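Local coordinates for MutT/nudix family protein (Streptococcus pneumoniae, PDB 4HFQ) that hydrolyses the diphosphate bond of UDP-linked compounds, among them precursors of peptidoglycan biosynthesis, as a Nudix-family UDP-X diphosphatase, at the interface of chains A and B. Sequence-based numbering; all coordinates share one arbitrary frame. Chains: chain A/B, MutT/nudix family protein.

Contact 1: the interface of chains A and B. Residues chain A 50, 54, 57-58; chain B 56, 59-60, 62.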
ATOM      1  N   LEU A  50     -15.713  17.745  -7.317  1.00 23.28           N
ATOM      2  CA  LEU A  50     -15.660  17.722  -5.853  1.00 23.72           C
ATOM      3  C   LEU A  50     -15.916  19.120  -5.285  1.00 24.58           C
ATOM      4  O   LEU A  50     -15.446  20.110  -5.856  1.00 25.94           O
ATOM      5  CB  LEU A  50     -14.298  17.204  -5.377  1.00 22.60           C
ATOM      6  CG  LEU A  50     -13.907  15.757  -5.690  1.00 21.85           C
ATOM      7  CD1 LEU A  50     -12.473  15.500  -5.234  1.00 22.46           C
ATOM      8  CD2 LEU A  50     -14.889  14.786  -5.044  1.00 21.34           C
ATOM      9  N   GLU A  54     -14.405  18.465   0.002  1.00 24.31           N
ATOM     10  CA  GLU A  54     -13.922  17.206  -0.562  1.00 23.85           C
ATOM     11  C   GLU A  54     -12.552  17.353  -1.213  1.00 23.30           C
ATOM     12  O   GLU A  54     -11.693  16.479  -1.062  1.00 23.26           O
ATOM     13  CB  GLU A  54     -14.926  16.649  -1.566  1.00 23.97           C
ATOM     14  CG  GLU A  54     -16.232  16.194  -0.933  1.00 25.37           C
ATOM     15  CD  GLU A  54     -17.314  15.927  -1.949  1.00 25.65           C
ATOM     16  OE1 GLU A  54     -17.423  16.699  -2.928  1.00 26.40           O
ATOM     17  OE2 GLU A  54     -18.070  14.952  -1.764  1.00 26.12           O
ATOM     18  N   GLU A  57     -10.035  17.498   1.384  1.00 23.45           N
ATOM     19  CA  GLU A  57      -9.870  16.143   1.945  1.00 22.95           C
ATOM     20  C   GLU A  57      -8.897  15.302   1.114  1.00 22.16           C
ATOM     21  O   GLU A  57      -8.091  14.553   1.677  1.00 22.86           O
ATOM     22  CB  GLU A  57     -11.228  15.438   2.132  1.00 24.48           C
ATOM     23  CG  GLU A  57     -12.023  15.965   3.325  1.00 25.00           C
ATOM     24  CD  GLU A  57     -13.342  15.257   3.554  1.00 27.31           C
ATOM     25  OE1 GLU A  57     -13.816  14.518   2.660  1.00 26.53           O
ATOM     26  OE2 GLU A  57     -13.917  15.448   4.649  1.00 29.30           O
ATOM     27  N   VAL A  58      -8.957  15.428  -0.213  1.00 21.86           N
ATOM     28  CA  VAL A  58      -7.995  14.737  -1.085  1.00 21.01           C
ATOM     29  C   VAL A  58      -6.584  15.290  -0.904  1.00 22.65           C
ATOM     30  O   VAL A  58      -5.612  14.540  -0.844  1.00 23.88           O
ATOM     31  CB  VAL A  58      -8.414  14.780  -2.582  1.00 20.57           C
ATOM     32  CG1 VAL A  58      -7.307  14.252  -3.486  1.00 19.72           C
ATOM     33  CG2 VAL A  58      -9.677  13.969  -2.808  1.00 20.79           C
TER
ATOM     34  N   ALA B  56     -14.696  12.848 -10.071  1.00 14.02           N
ATOM     35  CA  ALA B  56     -15.113  12.971  -8.679  1.00 14.01           C
ATOM     36  C   ALA B  56     -15.580  11.623  -8.114  1.00 14.30           C
ATOM     37  O   ALA B  56     -15.186  11.255  -7.011  1.00 14.13           O
ATOM     38  CB  ALA B  56     -16.204  14.034  -8.547  1.00 14.50           C
ATOM     39  N   LEU B  59     -12.630   9.344  -7.489  1.00 11.48           N
ATOM     40  CA  LEU B  59     -11.799   9.809  -6.378  1.00 11.26           C
ATOM     41  C   LEU B  59     -12.379   9.469  -5.017  1.00 11.55           C
ATOM     42  O   LEU B  59     -11.648   9.222  -4.062  1.00 11.64           O
ATOM     43  CB  LEU B  59     -11.569  11.319  -6.482  1.00 11.52           C
ATOM     44  CG  LEU B  59     -10.553  11.733  -7.541  1.00 12.13           C
ATOM     45  CD1 LEU B  59     -10.643  13.224  -7.749  1.00 13.32           C
ATOM     46  CD2 LEU B  59      -9.123  11.346  -7.195  1.00 12.46           C
ATOM     47  N   LYS B  60     -13.701   9.469  -4.904  1.00 11.49           N
ATOM     48  CA  LYS B  60     -14.317   9.199  -3.603  1.00 12.06           C
ATOM     49  C   LYS B  60     -14.047   7.769  -3.100  1.00 11.27           C
ATOM     50  O   LYS B  60     -13.963   6.851  -3.906  1.00 11.86           O
ATOM     51  CB  LYS B  60     -15.830   9.461  -3.653  1.00 13.24           C
ATOM     52  CG  LYS B  60     -16.183  10.934  -3.793  1.00 15.13           C
ATOM     53  CD  LYS B  60     -17.679  11.158  -3.976  1.00 17.46           C
ATOM     54  CE  LYS B  60     -17.900  12.629  -4.269  1.00 18.89           C
ATOM     55  NZ  LYS B  60     -19.337  12.930  -4.499  1.00 22.02           N
ATOM     56  N   THR B  62     -12.977  10.734  -0.338  1.00 13.82           N
ATOM     57  CA  THR B  62     -11.930  11.732  -0.253  1.00 14.90           C
ATOM     58  C   THR B  62     -11.250  11.782   1.120  1.00 14.88           C
ATOM     59  O   THR B  62     -10.068  12.120   1.212  1.00 14.59           O
ATOM     60  CB  THR B  62     -12.480  13.118  -0.645  1.00 15.78           C
ATOM     61  OG1 THR B  62     -13.621  13.428   0.160  1.00 17.89           O
ATOM     62  CG2 THR B  62     -12.891  13.082  -2.129  1.00 16.86           C
TER

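Contact 2: the interface of chains A and B. Residues chain A 16, 19-20, 23, 33; chain B 29, 32-33, 36.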
ATOM      1  N   ILE A  16       4.900  11.310  -5.271  1.00  7.84           N
ATOM      2  CA  ILE A  16       6.271  11.673  -5.588  1.00  8.18           C
ATOM      3  C   ILE A  16       6.619  13.047  -5.022  1.00  8.24           C
ATOM      4  O   ILE A  16       7.687  13.233  -4.412  1.00  8.24           O
ATOM      5  CB  ILE A  16       6.536  11.641  -7.113  1.00  8.20           C
ATOM      6  CG1 ILE A  16       6.330  10.231  -7.697  1.00  8.64           C
ATOM      7  CG2 ILE A  16       7.957  12.137  -7.357  1.00  9.08           C
ATOM      8  CD1 ILE A  16       6.227  10.191  -9.224  1.00  9.11           C
ATOM      9  N   THR A  19       7.032  12.904  -1.325  1.00  8.29           N
ATOM     10  CA  THR A  19       8.313  12.274  -1.020  1.00  8.31           C
ATOM     11  C   THR A  19       9.450  13.286  -1.206  1.00  8.14           C
ATOM     12  O   THR A  19      10.355  13.365  -0.364  1.00  8.53           O
ATOM     13  CB  THR A  19       8.507  11.034  -1.906  1.00  8.42           C
ATOM     14  OG1 THR A  19       7.427  10.125  -1.677  1.00  8.96           O
ATOM     15  CG2 THR A  19       9.818  10.328  -1.603  1.00  8.87           C
ATOM     16  N   GLY A  20       9.378  14.090  -2.271  1.00  7.77           N
ATOM     17  CA  GLY A  20      10.360  15.165  -2.477  1.00  8.04           C
ATOM     18  C   GLY A  20      10.357  16.160  -1.319  1.00  8.40           C
ATOM     19  O   GLY A  20      11.420  16.521  -0.822  1.00  8.61           O
ATOM     20  N   PHE A  23      12.075  14.511   1.742  1.00 10.43           N
ATOM     21  CA  PHE A  23      13.457  14.057   1.640  1.00 11.78           C
ATOM     22  C   PHE A  23      14.458  15.033   1.066  1.00 12.34           C
ATOM     23  O   PHE A  23      15.660  14.856   1.282  1.00 14.32           O
ATOM     24  CB  PHE A  23      13.540  12.746   0.863  1.00 12.52           C
ATOM     25  CG  PHE A  23      13.047  11.569   1.646  1.00 13.02           C
ATOM     26  CD1 PHE A  23      13.851  11.001   2.619  1.00 15.00           C
ATOM     27  CD2 PHE A  23      11.763  11.073   1.458  1.00 13.13           C
ATOM     28  CE1 PHE A  23      13.400   9.918   3.360  1.00 15.21           C
ATOM     29  CE2 PHE A  23      11.300   9.998   2.202  1.00 13.64           C
ATOM     30  CZ  PHE A  23      12.124   9.420   3.155  1.00 14.69           C
ATOM     31  N   TYR A  33       8.959  21.333  -5.560  1.00  8.01           N
ATOM     32  CA  TYR A  33       7.919  20.408  -5.139  1.00  7.89           C
ATOM     33  C   TYR A  33       6.680  21.148  -4.641  1.00  7.95           C
ATOM     34  O   TYR A  33       5.568  20.715  -4.908  1.00  7.61           O
ATOM     35  CB  TYR A  33       8.427  19.420  -4.092  1.00  8.06           C
ATOM     36  CG  TYR A  33       9.529  18.494  -4.558  1.00  7.74           C
ATOM     37  CD1 TYR A  33       9.315  17.588  -5.612  1.00  8.07           C
ATOM     38  CD2 TYR A  33      10.757  18.478  -3.915  1.00  7.98           C
ATOM     39  CE1 TYR A  33      10.325  16.722  -6.029  1.00  8.10           C
ATOM     40  CE2 TYR A  33      11.775  17.632  -4.334  1.00  8.19           C
ATOM     41  CZ  TYR A  33      11.544  16.741  -5.366  1.00  7.99           C
ATOM     42  OH  TYR A  33      12.546  15.868  -5.755  1.00  8.42           O
TER
ATOM     43  N   ASP B  29      16.588  13.416  -5.728  1.00 10.01           N
ATOM     44  CA  ASP B  29      15.726  14.429  -6.363  1.00  9.46           C
ATOM     45  C   ASP B  29      15.714  14.215  -7.878  1.00  9.36           C
ATOM     46  O   ASP B  29      14.643  14.234  -8.496  1.00  8.60           O
ATOM     47  CB  ASP B  29      16.181  15.846  -6.011  1.00  9.93           C
ATOM     48  CG  ASP B  29      15.800  16.250  -4.627  1.00 10.86           C
ATOM     49  OD1 ASP B  29      14.626  16.086  -4.228  1.00 10.88           O
ATOM     50  OD2 ASP B  29      16.686  16.785  -3.937  1.00 12.56           O
ATOM     51  N   ARG B  32      13.341  11.451  -8.786  1.00  8.80           N
ATOM     52  CA  ARG B  32      11.951  11.915  -8.682  1.00  8.78           C
ATOM     53  C   ARG B  32      11.548  12.782  -9.872  1.00  8.44           C
ATOM     54  O   ARG B  32      10.471  12.603 -10.408  1.00  8.45           O
ATOM     55  CB  ARG B  32      11.739  12.680  -7.376  1.00  8.52           C
ATOM     56  CG  ARG B  32      11.638  11.727  -6.204  1.00  8.73           C
ATOM     57  CD  ARG B  32      11.298  12.398  -4.881  1.00  9.10           C
ATOM     58  NE  ARG B  32      12.404  13.189  -4.328  1.00  9.06           N
ATOM     59  CZ  ARG B  32      13.313  12.745  -3.457  1.00  9.57           C
ATOM     60  NH1 ARG B  32      13.261  11.499  -2.991  1.00  9.79           N
ATOM     61  NH2 ARG B  32      14.235  13.576  -3.000  1.00 10.14           N
ATOM     62  N   TYR B  33      12.409  13.720 -10.285  1.00  8.29           N
ATOM     63  CA  TYR B  33      12.081  14.554 -11.436  1.00  8.61           C
ATOM     64  C   TYR B  33      12.029  13.738 -12.716  1.00  8.77           C
ATOM     65  O   TYR B  33      11.198  14.028 -13.576  1.00  8.94           O
ATOM     66  CB  TYR B  33      13.061  15.731 -11.591  1.00  8.73           C
ATOM     67  CG  TYR B  33      13.049  16.759 -10.466  1.00  8.78           C
ATOM     68  CD1 TYR B  33      11.873  17.393 -10.087  1.00  9.85           C
ATOM     69  CD2 TYR B  33      14.225  17.091  -9.829  1.00  9.52           C
ATOM     70  CE1 TYR B  33      11.870  18.351  -9.093  1.00 10.14           C
ATOM     71  CE2 TYR B  33      14.243  18.028  -8.812  1.00  9.83           C
ATOM     72  CZ  TYR B  33      13.064  18.660  -8.450  1.00 10.01           C
ATOM     73  OH  TYR B  33      13.069  19.617  -7.463  1.00 11.34           O
ATOM     74  N   LEU B  36       8.609  12.009 -12.517  1.00  8.79           N
ATOM     75  CA  LEU B  36       7.593  13.022 -12.833  1.00  9.23           C
ATOM     76  C   LEU B  36       7.590  13.395 -14.306  1.00  9.08           C
ATOM     77  O   LEU B  36       6.524  13.482 -14.913  1.00  9.56           O
ATOM     78  CB  LEU B  36       7.796  14.277 -11.994  1.00  9.37           C
ATOM     79  CG  LEU B  36       7.418  14.154 -10.515  1.00  9.50           C
ATOM     80  CD1 LEU B  36       8.072  15.284  -9.727  1.00 10.29           C
ATOM     81  CD2 LEU B  36       5.912  14.152 -10.311  1.00 10.75           C
TER

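Contact 1: the interface of chains A and B
With OG1 placed between the backbone N and the carbonyl carbon (chi1 55°), B:Thr62 turns its hydroxyl toward A:Glu57, while its methyl CG2 lies anti to the carbonyl carbon and faces A:Val58. The interface joins two copies of a Nudix hydrolase through the N-terminal region typical of enzymes acting on X-linked nucleoside diphosphates; here helix 52-59 of chain A and the loop residue A:Leu50 before it meet the end of the same helix and the following loop of chain B. The hydroxyl OG1 of B:Thr62 donates a hydrogen bond of 2.7 Å to OE1 of A:Glu57, which accepts through its anti lone pair, the one directed away from the other carboxylate oxygen. The two side chains meet at roughly a right angle, and the other branch of the threonine packs closely, its CG2 3.4 Å from CG2 of A:Val58.

Farther along, the aliphatic stretch of B:Lys60, extended beyond CG, runs antiparallel to A:Leu50, with CE 3.8 Å from the leucine CD2. The same lysine carries its terminal nitrogen NZ to 3.6 Å from OE2 of A:Glu54, a rather long salt bridge. A:Leu50 divides its branches: CD2 also rests on the methyl CB of B:Ala56 at 3.8 Å, whereas CD1 meets CD1 of B:Leu59 at 3.9 Å, the two leucines crossing almost perpendicularly. The A:Leu50 side chain also points tip to tip at B:Thr62, with CD2 3.9 Å from the threonine CG2.

Contact 2: the interface of chains A and B
A:Tyr33 projects from helix 27-47 toward helix 27-45 of the partner subunit in this Nudix hydrolase and presents its phenol oxygen to B:Asp29 and B:Arg32, which lie one turn apart on that helix. Its side chain crosses that of B:Arg32 at about a right angle, with ring and guanidinium planes 61° apart. The arginine NE donates to the phenol OH at 3.0 Å in a nearly straight bond, the oxygen lying close to the guanidinium plane. The same hydroxyl donates to OD1 of B:Asp29 at 2.6 Å, meeting it on the anti side, somewhat out of the carboxylate plane. That OD1 sits at the edge of the A:Tyr33 ring and in its plane, although the carboxylate as a whole is turned 41° against the ring.

A salt bridge within chain B closes the triangle: NH2 of B:Arg32 bonds OD1 of B:Asp29 at 2.8 Å, approaching from well above the carboxylate plane while staying near its own guanidinium plane. The arginine is thereby held in its rotation, and its positive charge probably favours the ionised aspartate. A bend at chi3 (-72°) carries its outer part past A:Gly20, whose CA approaches NE to 3.4 Å. The carbonyl O of A:Thr19 stands over the centre of the guanidinium face, and the arginine NH1 passes beside CG2 of A:Thr19.

The A:Tyr33 ring is flanked on both faces, by B:Tyr33 OH toward the rim of one and by A:Gly20 CA toward the rim of the other. The two tyrosine side chains lie at a slant, their CE1 atoms 3.8 Å apart. Next to the aliphatic part of B:Arg32, the side chain of A:Ile16 lies alongside those of B:Arg32 and B:Leu36 but points the opposite way, and its methyl CG2 lies 3.8 Å from CG of B:Leu36.

The C-alpha centres of contact 1 and contact 2 are about 23 Å apart, and both belong to a two-fold symmetric interface, so each recurs with the chains exchanged. They have no residue in common. Contact 2 joins the long helices 3-23 and 27-47 of chain A to helix 27-45 of chain B, whereas contact 1 uses the shorter helix 52-59 and the adjoining loops. Together they tie the N-terminal regions of the subunits at separated points, which should limit pivoting of one copy against the other; the extent of the pairing is compatible with a dimer, although the structure alone does not establish this in solution.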